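Local coordinates for protein alpha-amylase G-6 (Bacillus halodurans, PDB 2C3V) that probably binds starch through the family 25 carbohydrate-binding module seen here, one domain of a longer amylase, at residues D8-I14 / E58-L63. Residues are numbered along the deposited sequence.
Sequences DATDITI and EEGSQL
At one end of a beta-sandwich the chain D8-A9, kinked at T10 and leading into strand 12-16, lies against the type II turn E58-S61, which leads into strand 62-68. At D8 the chi1 t rotamer brings OD2 to 2.7 Å from E59 OE1, so close for two acids that one probably carries a proton. A water bridges the backbones, donating to A9 O (2.7 Å) and accepting from G60 N (3.0 Å), with a weak bond to D8 OD1 (2.8 Å). G60 takes positive phi (75°), easy for glycine. T10, its CA nearest E59 CA (4.4 Å), kinks the chain just before the strand with phi/psi of -127/-79°. D11 faces outward, where its OD2 accepts a hydrogen bond from A57 N. Beta-branched I12 and I14 suit extended backbone and point inward, with I12 CD1 4.0 Å from S61 CB, I12 CG2 3.9 Å from L63 CD2 and I14 CD1 4.3 Å from L63 CD1. S61 turns its OG back to E58 O (2.7 Å), satisfying a buried hydroxyl. Strand 12-16 pairs with 52-55 and 87-92, strand 62-68 lies in the facing sheet between 24-29 and 74-85, and L29, I55 and F84 pack around these apolar side chains.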
loop_
_atom_site.group_PDB
_atom_site.type_symbol
_atom_site.label_atom_id
_atom_site.label_comp_id
_atom_site.label_asym_id
_atom_site.label_seq_id
_atom_site.Cartn_x
_atom_site.Cartn_y
_atom_site.Cartn_z
ATOM N N ASP A 8 12.961 14.496 -7.588
ATOM C CA ASP A 8 11.482 14.352 -7.330
ATOM C C ASP A 8 10.896 12.991 -7.731
ATOM O O ASP A 8 10.738 12.661 -8.925
ATOM C CB ASP A 8 10.710 15.460 -8.020
ATOM C CG ASP A 8 9.362 15.796 -7.331
ATOM O OD1 ASP A 8 9.124 15.480 -6.143
ATOM O OD2 ASP A 8 8.507 16.462 -7.943
ATOM N N ALA A 9 10.545 12.245 -6.682
ATOM C CA ALA A 9 10.068 10.871 -6.738
ATOM C C ALA A 9 8.897 10.768 -7.689
ATOM O O ALA A 9 8.166 11.780 -7.910
ATOM C CB ALA A 9 9.678 10.443 -5.332
ATOM N N THR A 10 8.715 9.547 -8.233
ATOM C CA THR A 10 7.696 9.250 -9.204
ATOM C C THR A 10 6.899 8.054 -8.701
ATOM O O THR A 10 5.837 8.253 -8.063
ATOM C CB THR A 10 8.433 9.021 -10.508
ATOM O OG1 THR A 10 8.881 10.294 -10.993
ATOM C CG2 THR A 10 7.640 8.596 -11.567
ATOM N N ASP A 11 7.394 6.830 -8.842
ATOM C CA ASP A 11 6.645 5.671 -8.390
ATOM C C ASP A 11 6.405 5.680 -6.898
ATOM O O ASP A 11 7.182 6.231 -6.154
ATOM C CB ASP A 11 7.375 4.377 -8.769
ATOM C CG ASP A 11 7.510 4.172 -10.263
ATOM O OD1 ASP A 11 8.382 3.342 -10.669
ATOM O OD2 ASP A 11 6.763 4.716 -11.058
ATOM N N ILE A 12 5.350 4.983 -6.483
ATOM C CA ILE A 12 4.956 4.832 -5.073
ATOM C C ILE A 12 5.280 3.411 -4.629
ATOM O O ILE A 12 4.657 2.441 -5.079
ATOM C CB ILE A 12 3.457 5.201 -4.879
ATOM C CG1 ILE A 12 3.178 6.601 -5.398
ATOM C CG2 ILE A 12 3.079 5.071 -3.465
ATOM C CD1 ILE A 12 1.716 6.984 -5.548
ATOM N N THR A 13 6.284 3.291 -3.782
ATOM C CA THR A 13 6.693 2.029 -3.249
ATOM C C THR A 13 6.333 1.911 -1.773
ATOM O O THR A 13 6.639 2.815 -0.962
ATOM C CB THR A 13 8.223 1.828 -3.410
ATOM O OG1 THR A 13 8.567 1.853 -4.827
ATOM C CG2 THR A 13 8.653 0.470 -2.820
ATOM N N ILE A 14 5.671 0.809 -1.412
ATOM C CA ILE A 14 5.133 0.582 -0.108
ATOM C C ILE A 14 5.601 -0.756 0.410
ATOM O O ILE A 14 5.393 -1.766 -0.240
ATOM C CB ILE A 14 3.588 0.587 -0.143
ATOM C CG1 ILE A 14 3.077 1.948 -0.647
ATOM C CG2 ILE A 14 2.975 0.231 1.204
ATOM C CD1 ILE A 14 1.710 1.885 -1.246
ATOM N N GLU A 58 3.290 9.059 -11.784
ATOM C CA GLU A 58 3.979 10.288 -12.171
ATOM C C GLU A 58 4.464 11.115 -11.012
ATOM O O GLU A 58 4.085 10.946 -9.878
ATOM C CB GLU A 58 3.037 11.059 -13.098
ATOM C CG GLU A 58 2.786 10.262 -14.357
ATOM C CD GLU A 58 2.271 11.071 -15.475
ATOM O OE1 GLU A 58 1.039 11.219 -15.559
ATOM O OE2 GLU A 58 3.122 11.567 -16.252
ATOM N N GLU A 59 5.313 12.092 -11.331
ATOM C CA GLU A 59 5.761 13.076 -10.394
ATOM C C GLU A 59 4.547 13.692 -9.677
ATOM O O GLU A 59 3.543 13.930 -10.312
ATOM C CB GLU A 59 6.500 14.141 -11.204
ATOM C CG GLU A 59 7.222 15.115 -10.381
ATOM C CD GLU A 59 7.960 16.160 -11.214
ATOM O OE1 GLU A 59 8.628 17.001 -10.588
ATOM O OE2 GLU A 59 7.885 16.122 -12.471
ATOM N N GLY A 60 4.634 13.871 -8.373
ATOM C CA GLY A 60 3.604 14.535 -7.598
ATOM C C GLY A 60 2.392 13.657 -7.378
ATOM O O GLY A 60 1.315 14.178 -7.065
ATOM N N SER A 61 2.565 12.352 -7.427
ATOM C CA SER A 61 1.430 11.444 -7.192
ATOM C C SER A 61 1.174 11.144 -5.724
ATOM O O SER A 61 2.009 11.216 -4.846
ATOM C CB SER A 61 1.604 10.144 -7.949
ATOM O OG SER A 61 1.510 10.311 -9.344
ATOM N N GLN A 62 -0.085 10.793 -5.470
ATOM C CA GLN A 62 -0.536 10.358 -4.179
ATOM C C GLN A 62 -1.632 9.268 -4.387
ATOM O O GLN A 62 -2.437 9.346 -5.308
ATOM C CB GLN A 62 -1.111 11.538 -3.424
ATOM C CG GLN A 62 -1.517 11.334 -2.046
ATOM C CD GLN A 62 -2.099 12.598 -1.435
ATOM O OE1 GLN A 62 -3.068 12.489 -0.644
ATOM N NE2 GLN A 62 -1.482 13.806 -1.737
ATOM N N LEU A 63 -1.544 8.173 -3.613
ATOM C CA LEU A 63 -2.656 7.187 -3.601
ATOM C C LEU A 63 -3.260 7.032 -2.234
ATOM O O LEU A 63 -2.603 7.388 -1.221
ATOM C CB LEU A 63 -2.230 5.867 -4.229
ATOM C CG LEU A 63 -1.198 5.021 -3.483
ATOM C CD1 LEU A 63 -1.779 4.254 -2.312
ATOM C CD2 LEU A 63 -0.521 3.987 -4.411
HETATM O O HOH W 1 6.993 13.684 -6.471
#